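Local coordinates for protein histone acetyltransferase, ELP3 family (Methanocaldococcus infernus, PDB 6IA8) that modifies the wobble uridine at position 34 of tRNA to 5-carboxymethyluridine, drawing on acetyl-CoA and S-adenosylmethionine, with a radical SAM iron-sulfur cluster, at residues P327-T332 with E397-S402; K272-F275 with M281-M284; L243-G248 with G404-L409. All coordinates share one frame; numbering follows the deposited sequence.

Interaction 1 (P327-T332 with E397-S402). With SO4 (sulfate ion), chain B.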
loop_
_atom_site.group_PDB
_atom_site.type_symbol
_atom_site.label_atom_id
_atom_site.label_comp_id
_atom_site.label_asym_id
_atom_site.label_seq_id
_atom_site.Cartn_x
_atom_site.Cartn_y
_atom_site.Cartn_z
ATOM N N PRO A 327 -0.021 -9.866 -11.124
ATOM C CA PRO A 327 0.416 -11.069 -10.399
ATOM C C PRO A 327 -0.317 -11.239 -9.078
ATOM O O PRO A 327 -0.964 -10.339 -8.546
ATOM C CB PRO A 327 1.918 -10.842 -10.174
ATOM C CG PRO A 327 2.305 -9.845 -11.285
ATOM C CD PRO A 327 1.095 -8.981 -11.487
ATOM N N LYS A 328 -0.177 -12.438 -8.528
ATOM C CA LYS A 328 -0.833 -12.772 -7.277
ATOM C C LYS A 328 -0.290 -11.959 -6.120
ATOM O O LYS A 328 -0.935 -11.900 -5.071
ATOM C CB LYS A 328 -0.653 -14.262 -6.966
ATOM C CG LYS A 328 -1.306 -15.195 -7.981
ATOM C CD LYS A 328 -1.004 -16.668 -7.650
ATOM C CE LYS A 328 -1.633 -17.615 -8.660
ATOM N NZ LYS A 328 -1.631 -19.026 -8.178
ATOM N N TRP A 329 0.921 -11.424 -6.253
ATOM C CA TRP A 329 1.582 -10.710 -5.168
ATOM C C TRP A 329 1.315 -9.218 -5.191
ATOM O O TRP A 329 1.880 -8.500 -4.353
ATOM C CB TRP A 329 3.094 -10.943 -5.194
ATOM C CG TRP A 329 3.727 -10.982 -6.560
ATOM C CD1 TRP A 329 3.934 -12.096 -7.337
ATOM C CD2 TRP A 329 4.284 -9.886 -7.287
ATOM N NE1 TRP A 329 4.597 -11.756 -8.506
ATOM C CE2 TRP A 329 4.797 -10.403 -8.514
ATOM C CE3 TRP A 329 4.344 -8.524 -7.060
ATOM C CZ2 TRP A 329 5.368 -9.593 -9.489
ATOM C CZ3 TRP A 329 4.939 -7.712 -8.039
ATOM C CH2 TRP A 329 5.454 -8.256 -9.222
ATOM N N VAL A 330 0.441 -8.741 -6.091
ATOM C CA VAL A 330 0.139 -7.317 -6.212
ATOM C C VAL A 330 -1.185 -7.034 -5.539
ATOM O O VAL A 330 -2.174 -7.759 -5.739
ATOM C CB VAL A 330 0.108 -6.855 -7.679
ATOM C CG1 VAL A 330 -0.328 -5.416 -7.769
ATOM C CG2 VAL A 330 1.513 -6.992 -8.306
ATOM N N ARG A 331 -1.213 -5.970 -4.750
ATOM C CA ARG A 331 -2.437 -5.532 -4.102
ATOM C C ARG A 331 -2.914 -4.276 -4.812
ATOM O O ARG A 331 -2.113 -3.428 -5.164
ATOM C CB ARG A 331 -2.211 -5.267 -2.608
ATOM C CG ARG A 331 -3.479 -4.933 -1.824
ATOM C CD ARG A 331 -3.113 -4.321 -0.476
ATOM N NE ARG A 331 -3.113 -5.295 0.611
ATOM C CZ ARG A 331 -2.492 -5.119 1.775
ATOM N NH1 ARG A 331 -1.794 -4.014 2.006
ATOM N NH2 ARG A 331 -2.555 -6.056 2.705
ATOM N N THR A 332 -4.204 -4.148 -5.035
ATOM C CA THR A 332 -4.748 -3.000 -5.745
ATOM C C THR A 332 -5.698 -2.238 -4.838
ATOM O O THR A 332 -6.268 -2.802 -3.903
ATOM C CB THR A 332 -5.496 -3.436 -7.013
ATOM O OG1 THR A 332 -5.634 -2.319 -7.899
ATOM C CG2 THR A 332 -6.877 -3.969 -6.663
ATOM N N GLU A 397 5.878 -18.140 -4.003
ATOM C CA GLU A 397 6.176 -17.635 -5.337
ATOM C C GLU A 397 7.293 -16.616 -5.211
ATOM O O GLU A 397 7.174 -15.684 -4.405
ATOM C CB GLU A 397 4.948 -16.969 -5.952
ATOM C CG GLU A 397 5.176 -16.375 -7.329
ATOM C CD GLU A 397 3.913 -15.739 -7.874
ATOM O OE1 GLU A 397 2.863 -15.745 -7.185
ATOM O OE2 GLU A 397 3.962 -15.241 -8.988
ATOM N N ASP A 398 8.354 -16.790 -6.007
ATOM C CA ASP A 398 9.521 -15.919 -5.992
ATOM C C ASP A 398 9.538 -15.049 -7.246
ATOM O O ASP A 398 9.110 -15.478 -8.333
ATOM C CB ASP A 398 10.827 -16.725 -5.943
ATOM C CG ASP A 398 11.022 -17.497 -4.616
ATOM O OD1 ASP A 398 10.125 -17.526 -3.758
ATOM O OD2 ASP A 398 12.116 -18.017 -4.415
ATOM N N TYR A 399 10.131 -13.855 -7.120
ATOM C CA TYR A 399 10.384 -13.045 -8.306
ATOM C C TYR A 399 11.574 -12.130 -8.071
ATOM O O TYR A 399 11.940 -11.834 -6.938
ATOM C CB TYR A 399 9.154 -12.246 -8.729
ATOM C CG TYR A 399 8.527 -11.371 -7.685
ATOM C CD1 TYR A 399 7.659 -11.916 -6.744
ATOM C CD2 TYR A 399 8.772 -9.985 -7.650
ATOM C CE1 TYR A 399 7.053 -11.119 -5.768
ATOM C CE2 TYR A 399 8.144 -9.155 -6.673
ATOM C CZ TYR A 399 7.289 -9.767 -5.741
ATOM O OH TYR A 399 6.624 -9.049 -4.790
ATOM N N GLU A 400 12.214 -11.731 -9.159
ATOM C CA GLU A 400 13.312 -10.782 -9.088
ATOM C C GLU A 400 12.744 -9.375 -9.071
ATOM O O GLU A 400 11.884 -9.061 -9.901
ATOM C CB GLU A 400 14.204 -10.941 -10.309
ATOM C CG GLU A 400 15.423 -10.056 -10.311
ATOM C CD GLU A 400 16.573 -10.629 -9.481
ATOM O OE1 GLU A 400 17.496 -9.862 -9.141
ATOM O OE2 GLU A 400 16.546 -11.840 -9.163
ATOM N N ALA A 401 13.282 -8.517 -8.196
ATOM C CA ALA A 401 12.857 -7.123 -8.095
ATOM C C ALA A 401 13.970 -6.261 -7.523
ATOM O O ALA A 401 14.577 -6.615 -6.505
ATOM C CB ALA A 401 11.619 -7.010 -7.209
ATOM N N SER A 402 14.254 -5.154 -8.205
ATOM C CA SER A 402 15.256 -4.193 -7.763
ATOM C C SER A 402 16.559 -4.894 -7.374
ATOM O O SER A 402 17.135 -4.658 -6.303
ATOM C CB SER A 402 14.718 -3.356 -6.598
ATOM O OG SER A 402 13.532 -2.638 -6.934
HETATM S S SO4 B . 1.592 -14.742 -11.010
HETATM O O1 SO4 B . 1.700 -16.198 -10.892
HETATM O O2 SO4 B . 1.813 -14.148 -9.693
HETATM O O3 SO4 B . 0.274 -14.388 -11.450
HETATM O O4 SO4 B . 2.543 -14.244 -11.999
#
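W329 and Y399 lie face to face. Their six-membered rings have centroids 3.7 Å apart and planes inclined by 13°, and the slight offset puts Y399 CZ 3.4 Å from W329 CD2, at the fusion of the indole. The tyrosine hydroxyl carries on past that bond, its OH 3.3 Å from W329 CE3. Both side chains turn CG in between the backbone N and the carbonyl carbon, a choice that brings each ring out to face the other segment. P327 CB sits over the opposite face of the indole, toward the pyrrole rim.

E397 comes to the pyrrole edge of the same indole. Its fully extended chain carries the carboxylate there, with OE2 3.6 Å from W329 CD1 and the carboxylate plane 73° from that of the ring. A sulfate ion, probably taken up from the crystallisation liquor, fills the corner between the segments. The K328 amide donates to its O2 over 2.9 Å in a nearly straight bond (166°). E397 OE2 is only 2.5 Å from the same sulfate oxygen, and two oxygens this close suggest that one of the acid groups holds a proton.

Further out, a type I turn from P327 to V330, with K328 and W329 at its corner, is closed by V330 N to P327 O at 3.2 Å. R424 bonds the carbonyl of W329, while F408 packs against W329 CB and M281 against the indole. The turn leads from helix 312-325 into strand 331-332, the last of the parallel radical SAM sheet, while E397 and Y399 belong to 392-401, an outermost strand of the acetyltransferase sheet, paired with strand 404-413.

Interaction 2 (K272-F275 with M281-M284)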
loop_
_atom_site.group_PDB
_atom_site.type_symbol
_atom_site.label_atom_id
_atom_site.label_comp_id
_atom_site.label_asym_id
_atom_site.label_seq_id
_atom_site.Cartn_x
_atom_site.Cartn_y
_atom_site.Cartn_z
ATOM N N LYS A 272 2.070 -4.195 -18.250
ATOM C CA LYS A 272 2.836 -5.424 -18.422
ATOM C C LYS A 272 4.264 -5.219 -17.920
ATOM O O LYS A 272 4.828 -6.065 -17.204
ATOM C CB LYS A 272 2.809 -5.866 -19.893
ATOM C CG LYS A 272 3.590 -7.121 -20.180
ATOM C CD LYS A 272 3.353 -7.612 -21.609
ATOM C CE LYS A 272 4.259 -8.796 -21.964
ATOM N NZ LYS A 272 4.045 -9.263 -23.360
ATOM N N GLU A 273 4.852 -4.074 -18.271
ATOM C CA GLU A 273 6.237 -3.821 -17.925
ATOM C C GLU A 273 6.406 -3.700 -16.423
ATOM O O GLU A 273 7.385 -4.206 -15.877
ATOM C CB GLU A 273 6.746 -2.566 -18.625
ATOM C CG GLU A 273 8.234 -2.367 -18.498
ATOM C CD GLU A 273 8.741 -1.225 -19.355
ATOM O OE1 GLU A 273 8.035 -0.854 -20.326
ATOM O OE2 GLU A 273 9.824 -0.700 -19.040
ATOM N N ILE A 274 5.458 -3.051 -15.735
ATOM C CA ILE A 274 5.564 -2.832 -14.295
ATOM C C ILE A 274 5.563 -4.146 -13.528
ATOM O O ILE A 274 6.112 -4.221 -12.412
ATOM C CB ILE A 274 4.415 -1.899 -13.845
ATOM C CG1 ILE A 274 4.767 -0.445 -14.251
ATOM C CG2 ILE A 274 4.165 -2.014 -12.383
ATOM C CD1 ILE A 274 3.621 0.534 -14.129
ATOM N N PHE A 275 4.950 -5.191 -14.092
ATOM C CA PHE A 275 4.858 -6.477 -13.401
ATOM C C PHE A 275 5.842 -7.532 -13.904
ATOM O O PHE A 275 5.855 -8.661 -13.361
ATOM C CB PHE A 275 3.433 -7.028 -13.508
ATOM C CG PHE A 275 2.388 -6.102 -12.929
ATOM C CD1 PHE A 275 2.604 -5.488 -11.707
ATOM C CD2 PHE A 275 1.225 -5.821 -13.627
ATOM C CE1 PHE A 275 1.662 -4.595 -11.189
ATOM C CE2 PHE A 275 0.280 -4.978 -13.100
ATOM C CZ PHE A 275 0.506 -4.362 -11.894
ATOM N N MET A 281 8.097 -3.847 -10.330
ATOM C CA MET A 281 7.557 -4.845 -9.415
ATOM C C MET A 281 7.070 -4.239 -8.087
ATOM O O MET A 281 7.481 -4.668 -7.007
ATOM C CB MET A 281 8.588 -5.931 -9.173
ATOM C CG MET A 281 9.362 -6.319 -10.374
ATOM S SD MET A 281 8.426 -7.175 -11.692
ATOM C CE MET A 281 8.508 -8.893 -11.160
ATOM N N PRO A 282 6.149 -3.290 -8.142
ATOM C CA PRO A 282 5.592 -2.735 -6.903
ATOM C C PRO A 282 4.753 -3.765 -6.174
ATOM O O PRO A 282 4.220 -4.693 -6.785
ATOM C CB PRO A 282 4.706 -1.585 -7.388
ATOM C CG PRO A 282 4.231 -2.039 -8.761
ATOM C CD PRO A 282 5.468 -2.774 -9.348
ATOM N N ASP A 283 4.596 -3.544 -4.858
ATOM C CA ASP A 283 3.707 -4.371 -4.050
ATOM C C ASP A 283 2.243 -4.030 -4.290
ATOM O O ASP A 283 1.366 -4.878 -4.086
ATOM C CB ASP A 283 3.995 -4.198 -2.560
ATOM C CG ASP A 283 5.420 -4.544 -2.179
ATOM O OD1 ASP A 283 5.837 -5.624 -2.573
ATOM O OD2 ASP A 283 6.083 -3.709 -1.494
ATOM N N MET A 284 1.960 -2.782 -4.645
ATOM C CA MET A 284 0.598 -2.277 -4.677
ATOM C C MET A 284 0.550 -1.240 -5.778
ATOM O O MET A 284 1.560 -0.584 -6.061
ATOM C CB MET A 284 0.210 -1.689 -3.302
ATOM C CG MET A 284 -1.103 -1.006 -3.238
ATOM S SD MET A 284 -1.381 -0.329 -1.585
ATOM C CE MET A 284 -0.451 -1.445 -0.523
#
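The F275 ring and the pyrrolidine of P282 meet obliquely, with F275 CE1 4.4 Å from P282 CG, a loose apolar touch; P327 and M326 also pack on the phenylalanine. The contact with I274 is tighter: its CG2 presses on the proline at CD, only 3.4 Å away, and the two side chains cross at about a right angle. That methyl stands anti to the backbone N of I274 while CG1 takes the place beside it (chi1 -77°), which turns the short branch, and not the longer one, onto P282.

Alongside these apolar contacts runs one backbone bond, M281 N to I274 O at 2.9 Å. The amide approaches in the carbonyl plane, but the angle at its hydrogen is a bent 143°. M281 then folds back on the helix: with chi2 and chi3 both bent, its thioether lies against the F275 peptide, SD 3.4 Å from F275 O, although the side chain starts out pointing away.

The contact lies where helix 264-276 turns back through a short loop into strand 284-287, the second half of the beta-alpha-beta crossover that links the parallel neighbours 250-255 and 284-287. Strand 250-255 contributes L255 against I274 and Y253 against P282, and M281 reaches across to Y399 and A401 of strand 392-401 in the acetyltransferase sheet.

Interaction 3 (L243-G248 with G404-L409)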
loop_
_atom_site.group_PDB
_atom_site.type_symbol
_atom_site.label_atom_id
_atom_site.label_comp_id
_atom_site.label_asym_id
_atom_site.label_seq_id
_atom_site.Cartn_x
_atom_site.Cartn_y
_atom_site.Cartn_z
ATOM N N LEU A 243 15.686 1.625 -3.366
ATOM C CA LEU A 243 16.075 2.063 -2.032
ATOM C C LEU A 243 15.001 1.706 -1.013
ATOM O O LEU A 243 15.314 1.342 0.123
ATOM C CB LEU A 243 16.332 3.564 -2.030
ATOM C CG LEU A 243 17.553 4.037 -2.825
ATOM C CD1 LEU A 243 17.550 5.557 -2.881
ATOM C CD2 LEU A 243 18.828 3.527 -2.197
ATOM N N LEU A 244 13.728 1.818 -1.401
ATOM C CA LEU A 244 12.628 1.463 -0.506
ATOM C C LEU A 244 12.627 -0.036 -0.221
ATOM O O LEU A 244 12.553 -0.462 0.938
ATOM C CB LEU A 244 11.293 1.903 -1.129
ATOM C CG LEU A 244 11.036 3.417 -1.115
ATOM C CD1 LEU A 244 9.858 3.731 -2.046
ATOM C CD2 LEU A 244 10.808 3.944 0.235
ATOM N N LYS A 245 12.727 -0.853 -1.272
ATOM C CA LYS A 245 12.726 -2.300 -1.103
ATOM C C LYS A 245 13.898 -2.747 -0.241
ATOM O O LYS A 245 13.741 -3.601 0.636
ATOM C CB LYS A 245 12.796 -2.978 -2.464
ATOM C CG LYS A 245 11.503 -2.975 -3.314
ATOM C CD LYS A 245 10.347 -3.690 -2.603
ATOM C CE LYS A 245 9.196 -3.908 -3.586
ATOM N NZ LYS A 245 9.552 -4.997 -4.532
ATOM N N ASP A 246 15.088 -2.179 -0.472
ATOM C CA ASP A 246 16.273 -2.565 0.281
ATOM C C ASP A 246 16.290 -1.969 1.672
ATOM O O ASP A 246 17.218 -2.252 2.419
ATOM C CB ASP A 246 17.547 -2.178 -0.493
ATOM C CG ASP A 246 17.816 -3.138 -1.652
ATOM O OD1 ASP A 246 17.325 -4.312 -1.584
ATOM O OD2 ASP A 246 18.520 -2.734 -2.597
ATOM N N SER A 247 15.307 -1.147 2.030
ATOM C CA SER A 247 15.090 -0.714 3.401
ATOM C C SER A 247 13.889 -1.411 4.034
ATOM O O SER A 247 13.469 -1.034 5.128
ATOM C CB SER A 247 14.914 0.803 3.416
ATOM O OG SER A 247 16.047 1.448 2.821
ATOM N N GLY A 248 13.327 -2.415 3.371
ATOM C CA GLY A 248 12.252 -3.205 3.949
ATOM C C GLY A 248 10.866 -2.607 3.831
ATOM O O GLY A 248 9.928 -3.116 4.454
ATOM N N GLY A 404 17.243 -7.759 -6.349
ATOM C CA GLY A 404 17.214 -8.790 -5.332
ATOM C C GLY A 404 16.112 -9.803 -5.568
ATOM O O GLY A 404 15.541 -9.851 -6.664
ATOM N N THR A 405 15.813 -10.622 -4.557
ATOM C CA THR A 405 14.811 -11.672 -4.666
ATOM C C THR A 405 13.689 -11.403 -3.680
ATOM O O THR A 405 13.943 -11.177 -2.486
ATOM C CB THR A 405 15.409 -13.050 -4.405
ATOM O OG1 THR A 405 16.404 -13.313 -5.392
ATOM C CG2 THR A 405 14.341 -14.132 -4.495
ATOM N N GLU A 406 12.458 -11.421 -4.193
ATOM C CA GLU A 406 11.256 -11.320 -3.379
ATOM C C GLU A 406 10.662 -12.712 -3.280
ATOM O O GLU A 406 10.576 -13.405 -4.297
ATOM C CB GLU A 406 10.239 -10.367 -3.987
ATOM C CG GLU A 406 10.712 -8.948 -4.154
ATOM C CD GLU A 406 10.739 -8.115 -2.860
ATOM O OE1 GLU A 406 10.302 -8.591 -1.778
ATOM O OE2 GLU A 406 11.164 -6.939 -2.938
ATOM N N ILE A 407 10.325 -13.132 -2.058
ATOM C CA ILE A 407 9.644 -14.389 -1.780
ATOM C C ILE A 407 8.263 -14.040 -1.234
ATOM O O ILE A 407 8.138 -13.385 -0.192
ATOM C CB ILE A 407 10.431 -15.247 -0.782
ATOM C CG1 ILE A 407 11.822 -15.592 -1.354
ATOM C CG2 ILE A 407 9.622 -16.514 -0.453
ATOM C CD1 ILE A 407 12.942 -14.867 -0.749
ATOM N N PHE A 408 7.231 -14.439 -1.942
ATOM C CA PHE A 408 5.855 -14.160 -1.543
ATOM C C PHE A 408 5.272 -15.459 -1.015
ATOM O O PHE A 408 5.051 -16.403 -1.783
ATOM C CB PHE A 408 5.038 -13.648 -2.714
ATOM C CG PHE A 408 3.606 -13.281 -2.361
ATOM C CD1 PHE A 408 3.327 -12.096 -1.718
ATOM C CD2 PHE A 408 2.555 -14.106 -2.691
ATOM C CE1 PHE A 408 2.020 -11.713 -1.410
ATOM C CE2 PHE A 408 1.242 -13.748 -2.402
ATOM C CZ PHE A 408 0.971 -12.548 -1.750
ATOM N N LEU A 409 5.131 -15.540 0.304
ATOM C CA LEU A 409 4.583 -16.704 0.989
ATOM C C LEU A 409 3.125 -16.449 1.318
ATOM O O LEU A 409 2.781 -15.362 1.773
ATOM C CB LEU A 409 5.339 -16.975 2.292
ATOM C CG LEU A 409 6.832 -17.292 2.199
ATOM C CD1 LEU A 409 7.397 -17.407 3.633
ATOM C CD2 LEU A 409 7.092 -18.602 1.413
#
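Helix 234-245 ends in a Schellman motif, with G248 at positive phi (83°) and its N bonded to K245 O over 3.0 Å, and there it faces strand 404-413. From this last turn K245 sends its side chain to E406, forming a salt bridge with NZ 3.0 Å from E406 OE2. The ammonium comes in from above the carboxylate, 56° out of its plane. Bends at chi2 (-60°) and chi4 curl the lysine around that oxygen, and even CD lies 3.4 Å from E406 OE2.

R426 also pairs with OE2 of this buried carboxylate, and R444 with OE1, so both oxygens are engaged, which would be expected to keep E406 ionised. K245 NZ also bonds the carbonyl of M281. Next along the chain, D246 OD1 takes R426 from the helix side, making that arginine a bridge between the two acids. S247 OG returns to L243 O at 2.8 Å, within the helix end.

This buried salt-bridge network joins the C-terminal end of helix 234-245, in the radical SAM part, to strand 404-413 of the GNAT-type acetyltransferase sheet.

How the interactions relate
From the N terminus, 243-248 comes first and waits longest for its partner: interaction 3 closes a loop of some 155 residues only at strand 404-413. Both other contacts nest inside it. Interaction 2 makes a short turn, helix to strand, and has closed before interaction 1 opens at 327-332, so these two stand in series and none of the three cross. Interactions 1 and 3 join the radical SAM part to neighbouring strands of the acetyltransferase sheet, coupled by Y399 O to E406 N at 2.8 Å. Interaction 2 stays within the radical SAM part, yet D283 pairs with R331 of interaction 1 through the backbone.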